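Local coordinates for GTP binding regulator (Thermotoga maritima, PDB 1VR8), which is of unknown function but resembles the Ran-binding protein Mog1p in its fold, which hints at a role in regulating a GTP-binding protein, at residues P13-S18 with W112-L117; G49-F54 with F62-K67. All blocks are in the same frame, centred on the assembly; numbering follows the deposited sequence.

Contact 1. Residues P13-S18 with W112-L117. With AZI (azide ion), chain C.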
ATOM      1  N   PRO A  13       2.757   9.373   1.571  1.00 25.08           N
ATOM      2  CA  PRO A  13       3.692  10.454   1.392  1.00 22.71           C
ATOM      3  C   PRO A  13       3.035  11.748   0.931  1.00 23.50           C
ATOM      4  O   PRO A  13       1.899  11.741   0.446  1.00 22.60           O
ATOM      5  CB  PRO A  13       4.655   9.932   0.292  1.00 23.50           C
ATOM      6  CG  PRO A  13       4.490   8.490   0.312  1.00 25.00           C
ATOM      7  CD  PRO A  13       3.025   8.280   0.625  1.00 24.47           C
ATOM      8  N   PRO A  14       3.767  12.857   1.054  1.00 23.13           N
ATOM      9  CA  PRO A  14       3.370  14.125   0.446  1.00 22.96           C
ATOM     10  C   PRO A  14       3.154  13.959  -1.052  1.00 24.92           C
ATOM     11  O   PRO A  14       3.680  13.031  -1.665  1.00 23.48           O
ATOM     12  CB  PRO A  14       4.549  15.045   0.768  1.00 23.65           C
ATOM     13  CG  PRO A  14       5.248  14.383   1.908  1.00 24.85           C
ATOM     14  CD  PRO A  14       5.068  12.955   1.738  1.00 23.92           C
ATOM     15  N   GLU A  15       2.352  14.824  -1.642  1.00 25.35           N
ATOM     16  CA  GLU A  15       1.998  14.671  -3.049  1.00 29.66           C
ATOM     17  C   GLU A  15       3.218  14.747  -3.979  1.00 26.20           C
ATOM     18  O   GLU A  15       3.260  14.048  -4.988  1.00 28.34           O
ATOM     19  CB  GLU A  15       0.858  15.643  -3.422  1.00 34.51           C
ATOM     20  CG  GLU A  15      -0.467  15.216  -2.655  1.00 37.51           C
ATOM     21  CD  GLU A  15      -1.610  16.230  -2.681  1.00 40.29           C
ATOM     22  OE1 GLU A  15      -2.149  16.491  -3.773  1.00 45.85           O
ATOM     23  OE2 GLU A  15      -2.000  16.719  -1.590  1.00 46.84           O
ATOM     24  N   ALA A  16       4.246  15.517  -3.606  1.00 26.31           N
ATOM     25  CA  ALA A  16       5.444  15.672  -4.437  1.00 26.50           C
ATOM     26  C   ALA A  16       6.475  14.557  -4.270  1.00 26.38           C
ATOM     27  O   ALA A  16       7.463  14.544  -4.967  1.00 25.42           O
ATOM     28  CB  ALA A  16       6.138  17.023  -4.167  1.00 30.53           C
ATOM     29  N   TYR A  17       6.257  13.628  -3.360  1.00 23.97           N
ATOM     30  CA  TYR A  17       7.306  12.693  -2.952  1.00 24.51           C
ATOM     31  C   TYR A  17       7.505  11.627  -4.044  1.00 25.53           C
ATOM     32  O   TYR A  17       6.549  11.245  -4.709  1.00 25.69           O
ATOM     33  CB  TYR A  17       6.849  11.999  -1.689  1.00 28.50           C
ATOM     34  CG  TYR A  17       7.903  11.482  -0.741  1.00 27.27           C
ATOM     35  CD1 TYR A  17       8.553  12.354   0.141  1.00 28.48           C
ATOM     36  CD2 TYR A  17       8.177  10.127  -0.647  1.00 30.05           C
ATOM     37  CE1 TYR A  17       9.482  11.867   1.059  1.00 32.55           C
ATOM     38  CE2 TYR A  17       9.131   9.629   0.259  1.00 29.92           C
ATOM     39  CZ  TYR A  17       9.765  10.503   1.113  1.00 31.55           C
ATOM     40  OH  TYR A  17      10.680   9.995   2.035  1.00 34.07           O
ATOM     41  N   SER A  18       8.751  11.189  -4.226  1.00 24.10           N
ATOM     42  CA  SER A  18       9.090  10.126  -5.159  1.00 26.06           C
ATOM     43  C   SER A  18       8.495   8.782  -4.777  1.00 24.55           C
ATOM     44  O   SER A  18       8.542   8.360  -3.621  1.00 25.19           O
ATOM     45  CB  SER A  18      10.625  10.011  -5.244  1.00 26.45           C
ATOM     46  OG  SER A  18      11.049   8.753  -5.687  1.00 28.38           O
ATOM     47  N   TRP A 112      -6.122   4.129  -0.488  1.00 22.96           N
ATOM     48  CA  TRP A 112      -5.795   5.249  -1.348  1.00 21.10           C
ATOM     49  C   TRP A 112      -6.156   6.549  -0.636  1.00 20.60           C
ATOM     50  O   TRP A 112      -7.075   6.593   0.197  1.00 20.18           O
ATOM     51  CB  TRP A 112      -6.464   5.166  -2.733  1.00 20.67           C
ATOM     52  CG  TRP A 112      -7.857   5.712  -2.746  1.00 20.85           C
ATOM     53  CD1 TRP A 112      -9.000   5.058  -2.383  1.00 24.14           C
ATOM     54  CD2 TRP A 112      -8.231   7.060  -3.003  1.00 21.45           C
ATOM     55  NE1 TRP A 112     -10.060   5.900  -2.447  1.00 20.96           N
ATOM     56  CE2 TRP A 112      -9.626   7.143  -2.838  1.00 21.17           C
ATOM     57  CE3 TRP A 112      -7.538   8.194  -3.415  1.00 21.71           C
ATOM     58  CZ2 TRP A 112     -10.341   8.331  -3.040  1.00 23.15           C
ATOM     59  CZ3 TRP A 112      -8.255   9.379  -3.623  1.00 22.72           C
ATOM     60  CH2 TRP A 112      -9.635   9.442  -3.410  1.00 22.60           C
ATOM     61  N   ARG A 113      -5.402   7.585  -0.977  1.00 20.81           N
ATOM     62  CA  ARG A 113      -5.694   8.946  -0.581  1.00 21.88           C
ATOM     63  C   ARG A 113      -4.832   9.860  -1.439  1.00 21.39           C
ATOM     64  O   ARG A 113      -3.703   9.507  -1.799  1.00 22.71           O
ATOM     65  CB  ARG A 113      -5.443   9.159   0.901  1.00 23.14           C
ATOM     66  CG  ARG A 113      -6.012  10.491   1.449  1.00 23.06           C
ATOM     67  CD  ARG A 113      -5.926  10.515   2.985  1.00 22.21           C
ATOM     68  NE  ARG A 113      -6.552  11.696   3.599  1.00 21.35           N
ATOM     69  CZ  ARG A 113      -5.997  12.907   3.689  1.00 24.93           C
ATOM     70  NH1 ARG A 113      -4.785  13.134   3.194  1.00 26.02           N
ATOM     71  NH2 ARG A 113      -6.648  13.908   4.270  1.00 23.90           N
ATOM     72  N   LYS A 114      -5.361  11.020  -1.766  1.00 22.01           N
ATOM     73  CA  LYS A 114      -4.699  11.965  -2.654  1.00 21.71           C
ATOM     74  C   LYS A 114      -4.217  11.232  -3.927  1.00 23.73           C
ATOM     75  O   LYS A 114      -5.032  10.647  -4.629  1.00 23.02           O
ATOM     76  CB  LYS A 114      -3.554  12.692  -1.917  1.00 23.01           C
ATOM     77  CG  LYS A 114      -4.020  13.538  -0.707  1.00 23.08           C
ATOM     78  CD  LYS A 114      -4.918  14.681  -1.113  1.00 24.37           C
ATOM     79  CE  LYS A 114      -5.263  15.608   0.085  1.00 24.72           C
ATOM     80  NZ  LYS A 114      -6.158  16.732  -0.332  1.00 26.03           N
ATOM     81  N   ASN A 115      -2.911  11.282  -4.201  1.00 22.42           N
ATOM     82  CA  ASN A 115      -2.327  10.719  -5.409  1.00 22.96           C
ATOM     83  C   ASN A 115      -1.567   9.400  -5.141  1.00 20.83           C
ATOM     84  O   ASN A 115      -0.695   9.014  -5.929  1.00 23.13           O
ATOM     85  CB  ASN A 115      -1.432  11.727  -6.136  1.00 25.15           C
ATOM     86  CG  ASN A 115      -0.279  12.243  -5.281  1.00 27.50           C
ATOM     87  OD1 ASN A 115      -0.408  12.370  -4.064  1.00 25.65           O
ATOM     88  ND2 ASN A 115       0.842  12.596  -5.935  1.00 24.52           N
ATOM     89  N   TRP A 116      -1.953   8.677  -4.090  1.00 22.20           N
ATOM     90  CA  TRP A 116      -1.268   7.463  -3.698  1.00 21.68           C
ATOM     91  C   TRP A 116      -2.243   6.310  -3.515  1.00 22.28           C
ATOM     92  O   TRP A 116      -3.344   6.478  -2.978  1.00 22.36           O
ATOM     93  CB  TRP A 116      -0.528   7.671  -2.359  1.00 23.21           C
ATOM     94  CG  TRP A 116       0.618   8.638  -2.461  1.00 21.49           C
ATOM     95  CD1 TRP A 116       0.627   9.974  -2.122  1.00 21.36           C
ATOM     96  CD2 TRP A 116       1.915   8.350  -2.955  1.00 21.10           C
ATOM     97  NE1 TRP A 116       1.838  10.524  -2.400  1.00 24.92           N
ATOM     98  CE2 TRP A 116       2.653   9.555  -2.924  1.00 21.83           C
ATOM     99  CE3 TRP A 116       2.527   7.195  -3.445  1.00 24.55           C
ATOM    100  CZ2 TRP A 116       3.988   9.623  -3.324  1.00 22.95           C
ATOM    101  CZ3 TRP A 116       3.843   7.263  -3.831  1.00 24.56           C
ATOM    102  CH2 TRP A 116       4.562   8.475  -3.781  1.00 24.61           C
ATOM    103  N   LEU A 117      -1.796   5.127  -3.914  1.00 21.88           N
ATOM    104  CA  LEU A 117      -2.499   3.872  -3.655  1.00 21.06           C
ATOM    105  C   LEU A 117      -1.457   2.864  -3.196  1.00 22.39           C
ATOM    106  O   LEU A 117      -0.433   2.704  -3.852  1.00 21.71           O
ATOM    107  CB  LEU A 117      -3.192   3.386  -4.913  1.00 23.15           C
ATOM    108  CG  LEU A 117      -3.600   1.910  -4.979  1.00 25.00           C
ATOM    109  CD1 LEU A 117      -4.611   1.546  -3.945  1.00 27.66           C
ATOM    110  CD2 LEU A 117      -4.119   1.634  -6.379  1.00 26.92           C
TER
HETATM  111  N1  AZI C   2      -6.944  17.885   2.031  1.00 40.98           N
HETATM  112  N2  AZI C   2      -7.861  18.606   2.311  1.00 42.00           N
HETATM  113  N3  AZI C   2      -8.638  19.211   3.003  1.00 37.00           N
HETATM  114  O   HOH W   1      -4.311  18.214  -1.808  1.00 38.55           O
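Two hydrogen bonds tie the loop Pro13-Ser18 to the tip of the hairpin in Trp112-Leu117. Trp116 NE1 donates to Pro14 O at 3.2 Å. The acceptor lies near the plane of the indole, but the donor stands well above the carbonyl plane, 60° out of it. Pro14 O also accepts from Tyr17 N, which closes a type I turn, so two N-H groups grip this oxygen. The second bond is better directed. Asn115 ND2 reaches Glu15 O at 3.0 Å, along a lone pair and close to the plane of its own amide. Asn115 holds the crowded rotamer, CG between the backbone N and the carbonyl carbon (chi1 59°). Its OD1 packs against Glu15 CG at 3.2 Å and is buried with no polar partner in the model.

Apolar contact centres on the Trp116 ring. Pro13 CD sits 3.7 Å above the five-membered ring, almost on its normal, in a CH-pi contact. Pro13 CB and CG continue over CZ2 and CE2. Tyr17 O and Ser18 O lie at the ring edge.

Charge enters through water. Glu15 OE2 and Lys114 NZ are 4.3 Å apart, beyond a salt bridge. One water accepts from NZ and donates to OE2. Lys114 NZ also donates to azide N1 at 2.7 Å; the azide, probably from the crystallisation liquor, takes a second bond from Ile6 N.

Lys114 and Asn115 are the corner residues of a type II' turn joining strands 106-113 and 116-122. The loop crosses this tip just before helix 19-24, where Ser18 is the N-cap and its OG accepts from Thr21 N. Ala22 of that helix touches Pro13 and Trp116, while Val65 and Lys67 of strand 59-67 also pack on the indole.

Contact 2. Residues G49-F54 with F62-K67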
ATOM      1  N   GLY A  49       3.006   0.948 -11.482  1.00 23.55           N
ATOM      2  CA  GLY A  49       3.648   1.207 -10.210  1.00 24.97           C
ATOM      3  C   GLY A  49       4.855   0.307  -9.989  1.00 22.01           C
ATOM      4  O   GLY A  49       5.556  -0.057 -10.941  1.00 21.03           O
ATOM      5  N   LYS A  50       5.090  -0.019  -8.722  1.00 22.47           N
ATOM      6  CA  LYS A  50       6.140  -0.943  -8.324  1.00 23.81           C
ATOM      7  C   LYS A  50       5.635  -1.825  -7.221  1.00 22.79           C
ATOM      8  O   LYS A  50       4.709  -1.467  -6.478  1.00 23.45           O
ATOM      9  CB  LYS A  50       7.407  -0.205  -7.877  1.00 24.45           C
ATOM     10  CG  LYS A  50       8.003   0.584  -8.985  1.00 27.05           C
ATOM     11  CD  LYS A  50       9.403   1.083  -8.666  1.00 29.36           C
ATOM     12  CE  LYS A  50       9.907   1.958  -9.800  1.00 32.42           C
ATOM     13  NZ  LYS A  50      11.320   2.327  -9.567  1.00 32.33           N
ATOM     14  N   VAL A  51       6.234  -3.004  -7.127  1.00 21.57           N
ATOM     15  CA  VAL A  51       6.063  -3.881  -5.992  1.00 20.78           C
ATOM     16  C   VAL A  51       7.440  -4.137  -5.349  1.00 21.30           C
ATOM     17  O   VAL A  51       8.425  -4.402  -6.047  1.00 21.27           O
ATOM     18  CB  VAL A  51       5.372  -5.212  -6.350  1.00 19.95           C
ATOM     19  CG1 VAL A  51       6.127  -5.957  -7.411  1.00 20.61           C
ATOM     20  CG2 VAL A  51       5.213  -6.087  -5.107  1.00 21.86           C
ATOM     21  N   ALA A  52       7.456  -4.069  -4.025  1.00 21.93           N
ATOM     22  CA  ALA A  52       8.619  -4.323  -3.204  1.00 20.70           C
ATOM     23  C   ALA A  52       8.334  -5.440  -2.250  1.00 22.17           C
ATOM     24  O   ALA A  52       7.177  -5.607  -1.792  1.00 23.59           O
ATOM     25  CB  ALA A  52       8.986  -3.048  -2.437  1.00 22.17           C
ATOM     26  N   VAL A  53       9.341  -6.266  -1.992  1.00 21.09           N
ATOM     27  CA  VAL A  53       9.261  -7.306  -0.985  1.00 20.43           C
ATOM     28  C   VAL A  53      10.176  -6.957   0.179  1.00 21.67           C
ATOM     29  O   VAL A  53      11.368  -6.674  -0.013  1.00 23.55           O
ATOM     30  CB  VAL A  53       9.647  -8.694  -1.549  1.00 22.16           C
ATOM     31  CG1 VAL A  53       9.489  -9.777  -0.477  1.00 23.93           C
ATOM     32  CG2 VAL A  53       8.812  -9.045  -2.746  1.00 23.65           C
ATOM     33  N   PHE A  54       9.602  -6.980   1.373  1.00 21.67           N
ATOM     34  CA  PHE A  54      10.346  -6.759   2.601  1.00 20.43           C
ATOM     35  C   PHE A  54      10.389  -8.061   3.358  1.00 23.30           C
ATOM     36  O   PHE A  54       9.361  -8.699   3.578  1.00 21.85           O
ATOM     37  CB  PHE A  54       9.664  -5.706   3.450  1.00 20.93           C
ATOM     38  CG  PHE A  54       9.728  -4.333   2.881  1.00 22.39           C
ATOM     39  CD1 PHE A  54       8.787  -3.901   1.970  1.00 25.21           C
ATOM     40  CD2 PHE A  54      10.710  -3.455   3.300  1.00 25.48           C
ATOM     41  CE1 PHE A  54       8.842  -2.661   1.444  1.00 23.87           C
ATOM     42  CE2 PHE A  54      10.772  -2.194   2.805  1.00 22.86           C
ATOM     43  CZ  PHE A  54       9.861  -1.779   1.869  1.00 22.73           C
ATOM     44  N   PHE A  62       4.639  -8.092   0.829  1.00 20.87           N
ATOM     45  CA  PHE A  62       4.674  -7.420  -0.452  1.00 21.04           C
ATOM     46  C   PHE A  62       3.980  -6.073  -0.345  1.00 24.08           C
ATOM     47  O   PHE A  62       2.888  -5.961   0.196  1.00 23.98           O
ATOM     48  CB  PHE A  62       3.961  -8.257  -1.517  1.00 22.62           C
ATOM     49  CG  PHE A  62       4.619  -9.581  -1.823  1.00 24.49           C
ATOM     50  CD1 PHE A  62       4.579 -10.617  -0.897  1.00 25.20           C
ATOM     51  CD2 PHE A  62       5.244  -9.799  -3.039  1.00 26.23           C
ATOM     52  CE1 PHE A  62       5.170 -11.824  -1.169  1.00 26.84           C
ATOM     53  CE2 PHE A  62       5.851 -11.026  -3.317  1.00 25.76           C
ATOM     54  CZ  PHE A  62       5.816 -12.022  -2.403  1.00 25.25           C
ATOM     55  N   LEU A  63       4.628  -5.044  -0.858  1.00 22.03           N
ATOM     56  CA  LEU A  63       4.063  -3.717  -0.916  1.00 23.75           C
ATOM     57  C   LEU A  63       3.986  -3.272  -2.368  1.00 24.02           C
ATOM     58  O   LEU A  63       5.004  -3.190  -3.054  1.00 22.93           O
ATOM     59  CB  LEU A  63       4.910  -2.745  -0.137  1.00 22.67           C
ATOM     60  CG  LEU A  63       4.532  -1.274  -0.290  1.00 25.52           C
ATOM     61  CD1 LEU A  63       3.281  -1.023   0.497  1.00 25.04           C
ATOM     62  CD2 LEU A  63       5.641  -0.368   0.175  1.00 29.24           C
ATOM     63  N   TYR A  64       2.777  -2.997  -2.810  1.00 23.00           N
ATOM     64  CA  TYR A  64       2.481  -2.453  -4.143  1.00 22.76           C
ATOM     65  C   TYR A  64       2.198  -0.973  -3.989  1.00 23.16           C
ATOM     66  O   TYR A  64       1.439  -0.559  -3.100  1.00 25.00           O
ATOM     67  CB  TYR A  64       1.277  -3.141  -4.772  1.00 22.53           C
ATOM     68  CG  TYR A  64       1.430  -4.637  -4.959  1.00 19.95           C
ATOM     69  CD1 TYR A  64       1.262  -5.517  -3.894  1.00 22.76           C
ATOM     70  CD2 TYR A  64       1.717  -5.169  -6.191  1.00 20.78           C
ATOM     71  CE1 TYR A  64       1.413  -6.870  -4.065  1.00 22.32           C
ATOM     72  CE2 TYR A  64       1.867  -6.545  -6.378  1.00 23.84           C
ATOM     73  CZ  TYR A  64       1.698  -7.389  -5.306  1.00 22.08           C
ATOM     74  OH  TYR A  64       1.862  -8.757  -5.459  1.00 26.11           O
ATOM     75  N   VAL A  65       2.826  -0.184  -4.842  1.00 23.41           N
ATOM     76  CA  VAL A  65       2.682   1.260  -4.772  1.00 22.63           C
ATOM     77  C   VAL A  65       2.352   1.845  -6.139  1.00 23.22           C
ATOM     78  O   VAL A  65       2.992   1.513  -7.146  1.00 22.47           O
ATOM     79  CB  VAL A  65       3.988   1.971  -4.382  0.65 25.36           C
ATOM     80  CG1 VAL A  65       3.693   3.449  -4.040  0.65 21.95           C
ATOM     81  CG2 VAL A  65       4.703   1.229  -3.286  0.65 28.47           C
ATOM     82  N   TYR A  66       1.410   2.776  -6.147  1.00 22.05           N
ATOM     83  CA  TYR A  66       1.048   3.555  -7.317  1.00 21.47           C
ATOM     84  C   TYR A  66       0.986   5.021  -6.903  1.00 21.49           C
ATOM     85  O   TYR A  66       0.438   5.343  -5.841  1.00 22.42           O
ATOM     86  CB  TYR A  66      -0.330   3.105  -7.882  1.00 23.18           C
ATOM     87  CG  TYR A  66      -0.963   4.121  -8.819  1.00 22.12           C
ATOM     88  CD1 TYR A  66      -1.718   5.194  -8.322  1.00 23.22           C
ATOM     89  CD2 TYR A  66      -0.795   4.020 -10.204  1.00 19.94           C
ATOM     90  CE1 TYR A  66      -2.252   6.132  -9.171  1.00 23.97           C
ATOM     91  CE2 TYR A  66      -1.343   4.967 -11.075  1.00 22.78           C
ATOM     92  CZ  TYR A  66      -2.080   6.021 -10.536  1.00 22.87           C
ATOM     93  OH  TYR A  66      -2.647   6.980 -11.355  1.00 25.74           O
ATOM     94  N   LYS A  67       1.562   5.897  -7.726  1.00 20.79           N
ATOM     95  CA  LYS A  67       1.458   7.342  -7.556  1.00 24.75           C
ATOM     96  C   LYS A  67       0.813   7.898  -8.808  1.00 25.33           C
ATOM     97  O   LYS A  67       1.275   7.632  -9.918  1.00 22.66           O
ATOM     98  CB  LYS A  67       2.850   7.977  -7.424  1.00 25.77           C
ATOM     99  CG  LYS A  67       2.800   9.477  -7.224  1.00 25.84           C
ATOM    100  CD  LYS A  67       4.174  10.082  -7.057  1.00 25.83           C
ATOM    101  CE  LYS A  67       4.031  11.583  -6.782  1.00 27.89           C
ATOM    102  NZ  LYS A  67       5.341  12.280  -6.867  1.00 28.81           N
TER
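Leu63 O is held by one hydrogen bond and one weaker CA-H...O contact. Ala52 N gives it a nearly straight hydrogen bond of 2.8 Å (168°), and Val51 CA makes the weaker contact at 3.2 Å. Ala52 O answers with the straightest bond of the set, from Leu63 N at 2.8 Å (174°). The same pattern repeats at Lys50 and Val65, whose backbone N and O atoms bond each other in both directions. Gly49 CA comes to 3.1 Å from Val65 O in a further CA-H...O contact.

The non-hydrogen-bonded pair Val51-Tyr64 lies between these two pairs, and Val53-Phe62 follows beyond Ala52-Leu63; both put their side chains on the other face. Val51 CG2, anti to the backbone N, projects over the middle of the Tyr64 ring, 3.6 Å from its centroid, in a CH-pi contact. The same methyl meets Phe62 at the ring edge. Val53 CG2 lies obliquely against Phe62 CE2 at 3.6 Å. The Tyr64 ring also meets Tyr42 edge-to-face, and its OH is hydrogen-bonded to Glu121 OE2. An alanine in place of Tyr64 would take away the ring and hydroxyl, and would probably leave Val51 less well packed and Glu121 without this bond.

Ala52 and Val65 pack on helix 19-24, and Leu63, on the same face, meets Leu26 and Val120. Phe54 CE1 approaches Leu63 CD2 at 4.1 Å, and Phe129 meets the Phe54 ring. The Lys50 chain leads away from the partner strand to a salt bridge with Asp20.

Strands 50-54 and 62-67 run at 156° to each other. They belong to the antiparallel beta hairpin of strands 45-56 and 59-67, flanked by strands 32-39 and 116-122 within the antiparallel sheet of this Mog1p-like fold.

Overall arrangement
The centres of the two contacts are about 13 Å apart, and both reach the same antiparallel sheet. Strands 59-67 and 116-122 are neighbours in it, joined here by Leu117 O and Tyr66 N at 2.9 Å. Along the chain the order is 13-18, 49-54, 62-67, 112-117, so the local hairpin of contact 2 falls between the distant partners of contact 1. Lys67 links them directly: its NZ lies 2.7 Å from Tyr17 O, and its CE packs on Glu15 O and Asn115 ND2. Helix 19-24 touches residues of both contacts. Contact 1 thus fastens the N-terminal loop to the sheet, while contact 2 builds part of the sheet itself.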